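Local coordinates for protein serine protease (Nocardiopsis alba, PDB 2OUA) that probably cleaves peptide bonds inside protein chains as a secreted, acid-stable serine endopeptidase of the chymotrypsin-like S1 family, at residues Gly6-Tyr9 with Gly13-Ser16; Gly50-Ser55 with Asp61-Arg66; Asn75-Tyr80 with Ser146-Thr151. All coordinates share one frame; numbering follows the deposited sequence.

Overall arrangement
Contacts 1 and 2 are antiparallel beta hairpins of the same curled sheet, and they touch where the Tyr-9 hydroxyl packs on the rim of the Phe-52 ring. Each is partly buried, with both buried and solvent-exposed residues. Contact 3 is small and wholly buried; it lies across the chain's centre from contact 2, where strand 76-78 meets strand 146-149 of the six-stranded barrel through side chains alone. Backbone bonds dominate the two hairpins, van der Waals packing of side chains the third. Gly-6 O joins contacts 1 and 3 by a probable hydrogen bond to Tyr-80 OH. Asp-61, the predicted acid of the charge relay, belongs to contact 2, while Cys-15 of contact 1 packs near Ser-143.

Contact 1: Gly6-Tyr9 with Gly13-Ser16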
loop_
_atom_site.group_PDB
_atom_site.type_symbol
_atom_site.label_atom_id
_atom_site.label_comp_id
_atom_site.label_asym_id
_atom_site.label_seq_id
_atom_site.Cartn_x
_atom_site.Cartn_y
_atom_site.Cartn_z
ATOM N N GLY A 6 5.673 1.458 3.363
ATOM C CA GLY A 6 6.620 1.928 2.371
ATOM C C GLY A 6 7.897 1.121 2.214
ATOM O O GLY A 6 8.618 1.300 1.232
ATOM N N LEU A 7 8.190 0.241 3.167
ATOM C CA LEU A 7 9.409 -0.553 3.088
ATOM C C LEU A 7 9.319 -1.640 2.028
ATOM O O LEU A 7 8.246 -2.167 1.740
ATOM C CB LEU A 7 9.734 -1.183 4.443
ATOM C CG LEU A 7 10.014 -0.216 5.598
ATOM C CD1 LEU A 7 10.514 -1.006 6.799
ATOM C CD2 LEU A 7 11.049 0.822 5.182
ATOM N N ALA A 8 10.465 -1.975 1.452
ATOM C CA ALA A 8 10.528 -2.990 0.417
ATOM C C ALA A 8 10.394 -4.405 0.958
ATOM O O ALA A 8 10.784 -4.695 2.091
ATOM C CB ALA A 8 11.848 -2.868 -0.344
ATOM N N TYR A 9 9.817 -5.275 0.136
ATOM C CA TYR A 9 9.687 -6.689 0.458
ATOM C C TYR A 9 9.827 -7.381 -0.890
ATOM O O TYR A 9 9.553 -6.781 -1.929
ATOM C CB TYR A 9 8.346 -7.010 1.143
ATOM C CG TYR A 9 7.095 -6.886 0.301
ATOM C CD1 TYR A 9 6.705 -7.905 -0.571
ATOM C CD2 TYR A 9 6.262 -5.778 0.428
ATOM C CE1 TYR A 9 5.504 -7.821 -1.292
ATOM C CE2 TYR A 9 5.071 -5.684 -0.280
ATOM C CZ TYR A 9 4.695 -6.706 -1.135
ATOM O OH TYR A 9 3.508 -6.601 -1.821
ATOM N N GLY A 13 10.592 -10.361 -7.169
ATOM C CA GLY A 13 10.452 -9.004 -7.658
ATOM C C GLY A 13 10.371 -8.150 -6.408
ATOM O O GLY A 13 10.586 -8.658 -5.305
ATOM N N ARG A 14 10.054 -6.870 -6.547
ATOM C CA ARG A 14 9.968 -6.010 -5.377
ATOM C C ARG A 14 8.717 -5.144 -5.345
ATOM O O ARG A 14 8.258 -4.638 -6.369
ATOM C CB ARG A 14 11.221 -5.126 -5.283
ATOM C CG ARG A 14 11.225 -4.128 -4.124
ATOM C CD ARG A 14 12.620 -3.540 -3.902
ATOM N NE ARG A 14 13.169 -2.925 -5.109
ATOM C CZ ARG A 14 12.815 -1.729 -5.574
ATOM N NH1 ARG A 14 11.911 -1.002 -4.930
ATOM N NH2 ARG A 14 13.358 -1.267 -6.693
ATOM N N CYS A 15 8.158 -4.999 -4.149
ATOM C CA CYS A 15 6.982 -4.168 -3.925
ATOM C C CYS A 15 7.191 -3.483 -2.581
ATOM O O CYS A 15 8.225 -3.683 -1.941
ATOM C CB CYS A 15 5.705 -5.021 -3.910
ATOM S SG CYS A 15 4.911 -5.209 -5.546
ATOM N N SER A 16 6.223 -2.678 -2.158
ATOM C CA SER A 16 6.337 -1.959 -0.898
ATOM C C SER A 16 5.185 -2.246 0.058
ATOM O O SER A 16 4.049 -2.465 -0.366
ATOM C CB SER A 16 6.403 -0.454 -1.161
ATOM O OG SER A 16 7.470 -0.139 -2.038
#
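Tyr-9 lays its ring along the backbone of Cys-15 and Ser-16, and this is the close-packed half of the contact. The ring carbon CZ sits 3.4 Å from CB of Cys-15, and the carbonyl O of Cys-15 lies over one ring face. At the edge, near the ring plane, CE2 comes within 3.4 Å of Ser-16 O. With chi1 at 69°, CG is set between the backbone N and the carbonyl carbon, which folds the ring back across the neighbouring strand. The sulfur of Cys-15 takes an oblique position, 5.5 Å from the Tyr-9 ring centroid, and continues into the disulfide with Cys-36. The phenol OH is bonded to Thr-32 OG1, an atom that also bonds Ser-16 O, while the Phe-30 ring meets the tyrosine ring at an angle.

Strands 8-10 and 14-22 form a beta hairpin here, in the N-terminal part of the chymotrypsin-like fold, with Cys-15 packed on Ser-143 of the predicted charge relay. Tyr-9 and Cys-15 are its hydrogen-bonded pair: Tyr-9 N gives to Cys-15 O at 3.1 Å, and Cys-15 N returns to Tyr-9 O at 3.2 Å in a straighter bond of 170°.

The end held by Ala-8 and Arg-14 is looser. Across the hairpin the methyl CB of Ala-8 meets the aliphatic part of Arg-14, 3.7 Å from its CD, and it also packs on Ser-105. The exposed arginine chain bends at chi3 to carry NH1 to Ser-105 and Thr-106. Ser-16, on the same face as Ala-8, is buried, its OG held by Gly-141 O and Ser-105 N.

Contact 2: Gly50-Ser55 with Asp61-Arg66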
loop_
_atom_site.group_PDB
_atom_site.type_symbol
_atom_site.label_atom_id
_atom_site.label_comp_id
_atom_site.label_asym_id
_atom_site.label_seq_id
_atom_site.Cartn_x
_atom_site.Cartn_y
_atom_site.Cartn_z
ATOM N N GLY A 50 6.659 -14.043 5.079
ATOM C CA GLY A 50 5.211 -14.022 5.063
ATOM C C GLY A 50 4.653 -14.662 3.815
ATOM O O GLY A 50 5.404 -15.134 2.960
ATOM N N VAL A 51 3.330 -14.667 3.706
ATOM C CA VAL A 51 2.661 -15.257 2.557
ATOM C C VAL A 51 1.396 -14.477 2.228
ATOM O O VAL A 51 0.706 -13.995 3.127
ATOM C CB VAL A 51 2.283 -16.727 2.846
ATOM C CG1 VAL A 51 1.392 -16.794 4.078
ATOM C CG2 VAL A 51 1.571 -17.337 1.648
ATOM N N PHE A 52 1.100 -14.338 0.939
ATOM C CA PHE A 52 -0.109 -13.640 0.525
ATOM C C PHE A 52 -1.296 -14.509 0.932
ATOM O O PHE A 52 -1.534 -15.570 0.344
ATOM C CB PHE A 52 -0.123 -13.417 -0.995
ATOM C CG PHE A 52 0.648 -12.203 -1.440
ATOM C CD1 PHE A 52 2.037 -12.202 -1.456
ATOM C CD2 PHE A 52 -0.028 -11.044 -1.825
ATOM C CE1 PHE A 52 2.752 -11.064 -1.845
ATOM C CE2 PHE A 52 0.678 -9.898 -2.216
ATOM C CZ PHE A 52 2.070 -9.909 -2.225
ATOM N N GLU A 53 -2.021 -14.065 1.954
ATOM C CA GLU A 53 -3.187 -14.792 2.455
ATOM C C GLU A 53 -4.412 -14.455 1.621
ATOM O O GLU A 53 -5.243 -15.316 1.335
ATOM C CB GLU A 53 -3.448 -14.431 3.921
ATOM C CG GLU A 53 -4.713 -15.065 4.489
ATOM C CD GLU A 53 -4.951 -14.722 5.951
ATOM O OE1 GLU A 53 -6.000 -15.136 6.490
ATOM O OE2 GLU A 53 -4.100 -14.046 6.564
ATOM N N ARG A 54 -4.513 -13.189 1.233
ATOM C CA ARG A 54 -5.617 -12.710 0.420
ATOM C C ARG A 54 -5.026 -11.900 -0.726
ATOM O O ARG A 54 -4.023 -11.205 -0.544
ATOM C CB ARG A 54 -6.533 -11.801 1.246
ATOM C CG ARG A 54 -7.184 -12.461 2.447
ATOM C CD ARG A 54 -8.516 -13.087 2.083
ATOM N NE ARG A 54 -9.301 -13.390 3.275
ATOM C CZ ARG A 54 -10.618 -13.566 3.278
ATOM N NH1 ARG A 54 -11.304 -13.468 2.146
ATOM N NH2 ARG A 54 -11.251 -13.827 4.413
ATOM N N SER A 55 -5.632 -11.998 -1.904
ATOM C CA SER A 55 -5.153 -11.233 -3.048
ATOM C C SER A 55 -6.187 -11.204 -4.152
ATOM O O SER A 55 -6.719 -12.244 -4.537
ATOM C CB SER A 55 -3.850 -11.814 -3.603
ATOM O OG SER A 55 -3.359 -11.005 -4.672
ATOM N N ASP A 61 -7.234 -4.297 -6.568
ATOM C CA ASP A 61 -5.781 -4.444 -6.551
ATOM C C ASP A 61 -5.443 -4.384 -5.078
ATOM O O ASP A 61 -4.852 -3.423 -4.593
ATOM C CB ASP A 61 -5.076 -3.320 -7.312
ATOM C CG ASP A 61 -3.595 -3.607 -7.516
ATOM O OD1 ASP A 61 -3.130 -4.661 -7.028
ATOM O OD2 ASP A 61 -2.892 -2.795 -8.161
ATOM N N ALA A 62 -5.847 -5.435 -4.372
ATOM C CA ALA A 62 -5.674 -5.505 -2.931
ATOM C C ALA A 62 -5.125 -6.837 -2.454
ATOM O O ALA A 62 -5.334 -7.879 -3.076
ATOM C CB ALA A 62 -7.013 -5.236 -2.259
ATOM N N ALA A 63 -4.425 -6.804 -1.329
ATOM C CA ALA A 63 -3.863 -8.027 -0.791
ATOM C C ALA A 63 -3.476 -7.876 0.671
ATOM O O ALA A 63 -3.273 -6.763 1.168
ATOM C CB ALA A 63 -2.642 -8.435 -1.606
ATOM N N PHE A 64 -3.406 -9.009 1.358
ATOM C CA PHE A 64 -2.994 -9.030 2.755
ATOM C C PHE A 64 -1.945 -10.117 2.873
ATOM O O PHE A 64 -2.189 -11.272 2.511
ATOM C CB PHE A 64 -4.151 -9.360 3.701
ATOM C CG PHE A 64 -3.719 -9.492 5.147
ATOM C CD1 PHE A 64 -3.273 -8.378 5.860
ATOM C CD2 PHE A 64 -3.707 -10.738 5.776
ATOM C CE1 PHE A 64 -2.819 -8.503 7.178
ATOM C CE2 PHE A 64 -3.254 -10.876 7.093
ATOM C CZ PHE A 64 -2.809 -9.756 7.796
ATOM N N VAL A 65 -0.772 -9.733 3.355
ATOM C CA VAL A 65 0.320 -10.671 3.548
ATOM C C VAL A 65 0.360 -11.002 5.032
ATOM O O VAL A 65 0.448 -10.104 5.867
ATOM C CB VAL A 65 1.670 -10.051 3.137
ATOM C CG1 VAL A 65 2.815 -10.971 3.541
ATOM C CG2 VAL A 65 1.691 -9.818 1.629
ATOM N N ARG A 66 0.280 -12.290 5.353
ATOM C CA ARG A 66 0.317 -12.747 6.739
ATOM C C ARG A 66 1.742 -13.165 7.091
ATOM O O ARG A 66 2.373 -13.925 6.357
ATOM C CB ARG A 66 -0.639 -13.930 6.925
ATOM C CG ARG A 66 -0.374 -14.766 8.170
ATOM C CD ARG A 66 -1.375 -15.905 8.276
ATOM N NE ARG A 66 -1.013 -16.862 9.318
ATOM C CZ ARG A 66 -0.070 -17.793 9.186
ATOM N NH1 ARG A 66 0.611 -17.894 8.053
ATOM N NH2 ARG A 66 0.188 -18.620 10.189
#
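Phe-52 and Val-65 meet through complementary first torsions: chi1 of -83° puts the phenylalanine ring anti to its own carbonyl carbon, and chi1 of 172° on Val-65 places CG2 beside its backbone N. That methyl stands over the middle of the Phe-52 ring, 3.7 Å from CG2 to the centroid and almost on the normal, a well-centred CH-pi contact. Ala-63 CB reaches the same ring at its edge, 3.7 Å from CE2. Thr-32, Val-43 and Phe-30 help line this buried face.

On the other face, Glu-53 runs extended alongside Phe-64. Its OE2 lies in the plane of the phenyl ring at the edge, 3.3 Å from CE2, with the carboxylate turned 61° to the ring, and the same oxygen is bonded to Asn-23 ND2. The aliphatic start of Arg-66 passes close by, with CB 3.5 Å from Glu-53 OE2.

Strands 48-56 and 62-69 form an antiparallel hairpin of the N-terminal sheet, broken by a classic beta bulge in which Glu-53 and Arg-54 both oppose Phe-64. Phe-64 O takes two N-H groups, from Glu-53 N at 2.9 Å and more distantly from Arg-54 N at 3.3 Å. Asp-61 lies just before strand 62-69; its OD2 is bonded to His-35 ND1 and Ser-158 OG, as expected for the acid of the predicted charge relay.

Arg-66 NE makes a weak hydrogen bond to Gln-27 OE1. The Glu-53 carboxylate does not touch the guanidinium; with OE2 5.0 Å from NE, their opposite charges probably attract without forming a salt bridge.

Contact 3: Asn75-Tyr80 with Ser146-Thr151; sequences NLVSRY and SFISGT
Val-77 and Ser-146 point their side chains at one another from two strands that share no backbone pairing, their CA atoms being 7.1 Å apart. The valine presents both branches to the serine: CG1 lies 3.7 Å from Ser-146 OG, and CG2 stands a little farther from it, at 4.0 Å. With chi1 at 173°, CG1 is turned anti to the valine's N, leaving CG2 on the side of Ile-148, whose CD1 it approaches at 4.4 Å. The extended Ile-148 side chain brings its terminal methyl to this looser contact.

Ser-146 and Ile-148, two residues apart on strand 146-149 of the barrel, thus offer the same face of that strand to a single valine. Trp-109 covers both Val-77 and Ile-148, while Val-88 and Ser-103 also pack on the valine. The contact lies between strand 76-78, in the connection between the halves of the chymotrypsin-like fold, and the C-terminal barrel.

The serine hydroxyl is buried against methyl groups but has a hydrogen bond to Gly-18 O. Its polar need is met outside the pair, and toward Val-77 the hydroxyl makes purely van der Waals contact.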
loop_
_atom_site.group_PDB
_atom_site.type_symbol
_atom_site.label_atom_id
_atom_site.label_comp_id
_atom_site.label_asym_id
_atom_site.label_seq_id
_atom_site.Cartn_x
_atom_site.Cartn_y
_atom_site.Cartn_z
ATOM N N ASN A 75 2.985 1.269 13.786
ATOM C CA ASN A 75 1.937 2.120 13.238
ATOM C C ASN A 75 2.660 3.236 12.491
ATOM O O ASN A 75 2.226 4.386 12.481
ATOM C CB ASN A 75 1.056 2.696 14.357
ATOM C CG ASN A 75 1.727 3.828 15.110
ATOM O OD1 ASN A 75 2.903 3.746 15.461
ATOM N ND2 ASN A 75 0.970 4.890 15.376
ATOM N N LEU A 76 3.768 2.872 11.855
ATOM C CA LEU A 76 4.588 3.827 11.126
ATOM C C LEU A 76 4.623 3.652 9.609
ATOM O O LEU A 76 4.372 2.570 9.081
ATOM C CB LEU A 76 6.029 3.767 11.642
ATOM C CG LEU A 76 6.257 3.921 13.145
ATOM C CD1 LEU A 76 7.740 3.722 13.455
ATOM C CD2 LEU A 76 5.791 5.293 13.600
ATOM N N VAL A 77 4.963 4.746 8.933
ATOM C CA VAL A 77 5.120 4.799 7.485
ATOM C C VAL A 77 6.387 5.620 7.258
ATOM O O VAL A 77 6.491 6.746 7.745
ATOM C CB VAL A 77 3.929 5.515 6.799
ATOM C CG1 VAL A 77 4.217 5.698 5.296
ATOM C CG2 VAL A 77 2.657 4.704 6.998
ATOM N N SER A 78 7.351 5.059 6.531
ATOM C CA SER A 78 8.603 5.766 6.268
ATOM C C SER A 78 8.433 6.955 5.335
ATOM O O SER A 78 7.711 6.873 4.341
ATOM C CB SER A 78 9.636 4.814 5.666
ATOM O OG SER A 78 10.840 5.503 5.370
ATOM N N ARG A 79 9.108 8.058 5.657
ATOM C CA ARG A 79 9.051 9.257 4.827
ATOM C C ARG A 79 10.351 9.407 4.038
ATOM O O ARG A 79 10.613 10.444 3.429
ATOM C CB ARG A 79 8.793 10.495 5.695
ATOM C CG ARG A 79 7.442 10.442 6.398
ATOM C CD ARG A 79 7.227 11.612 7.355
ATOM N NE ARG A 79 7.009 12.883 6.670
ATOM C CZ ARG A 79 7.938 13.826 6.503
ATOM N NH1 ARG A 79 9.167 13.649 6.973
ATOM N NH2 ARG A 79 7.631 14.958 5.876
ATOM N N TYR A 80 11.157 8.351 4.058
ATOM C CA TYR A 80 12.421 8.308 3.326
ATOM C C TYR A 80 13.174 9.644 3.237
ATOM O O TYR A 80 13.644 10.169 4.249
ATOM C CB TYR A 80 12.169 7.762 1.913
ATOM C CG TYR A 80 11.816 6.286 1.867
ATOM C CD1 TYR A 80 10.485 5.856 1.814
ATOM C CD2 TYR A 80 12.819 5.321 1.872
ATOM C CE1 TYR A 80 10.173 4.487 1.760
ATOM C CE2 TYR A 80 12.521 3.967 1.822
ATOM C CZ TYR A 80 11.204 3.552 1.764
ATOM O OH TYR A 80 10.942 2.199 1.700
ATOM N N SER A 146 2.290 2.778 0.876
ATOM C CA SER A 146 1.305 3.546 1.619
ATOM C C SER A 146 0.917 4.898 1.019
ATOM O O SER A 146 1.768 5.624 0.507
ATOM C CB SER A 146 1.816 3.810 3.046
ATOM O OG SER A 146 2.734 2.820 3.484
ATOM N N PHE A 147 -0.385 5.193 1.051
ATOM C CA PHE A 147 -0.920 6.503 0.674
ATOM C C PHE A 147 -1.556 6.901 1.996
ATOM O O PHE A 147 -2.433 6.200 2.525
ATOM C CB PHE A 147 -1.998 6.475 -0.417
ATOM C CG PHE A 147 -1.461 6.730 -1.794
ATOM C CD1 PHE A 147 -1.024 5.662 -2.563
ATOM C CD2 PHE A 147 -1.344 8.020 -2.307
ATOM C CE1 PHE A 147 -0.481 5.866 -3.814
ATOM C CE2 PHE A 147 -0.789 8.237 -3.583
ATOM C CZ PHE A 147 -0.359 7.146 -4.329
ATOM N N ILE A 148 -1.091 8.015 2.539
ATOM C CA ILE A 148 -1.572 8.473 3.829
ATOM C C ILE A 148 -1.779 9.987 3.855
ATOM O O ILE A 148 -1.027 10.734 3.232
ATOM C CB ILE A 148 -0.553 8.055 4.929
ATOM C CG1 ILE A 148 -1.051 8.466 6.312
ATOM C CG2 ILE A 148 0.810 8.672 4.628
ATOM C CD1 ILE A 148 -0.143 8.009 7.439
ATOM N N SER A 149 -2.820 10.430 4.553
ATOM C CA SER A 149 -3.107 11.858 4.689
ATOM C C SER A 149 -3.008 12.183 6.174
ATOM O O SER A 149 -3.851 11.760 6.961
ATOM C CB SER A 149 -4.511 12.188 4.177
ATOM O OG SER A 149 -4.632 11.891 2.799
ATOM N N GLY A 150 -1.980 12.933 6.552
ATOM C CA GLY A 150 -1.801 13.264 7.957
ATOM C C GLY A 150 -1.487 11.979 8.700
ATOM O O GLY A 150 -0.454 11.358 8.453
ATOM N N THR A 151 -2.380 11.569 9.596
ATOM C CA THR A 151 -2.188 10.335 10.353
ATOM C C THR A 151 -3.254 9.307 9.970
ATOM O O THR A 151 -3.410 8.287 10.642
ATOM C CB THR A 151 -2.272 10.581 11.878
ATOM O OG1 THR A 151 -3.556 11.125 12.208
ATOM C CG2 THR A 151 -1.185 11.553 12.324
#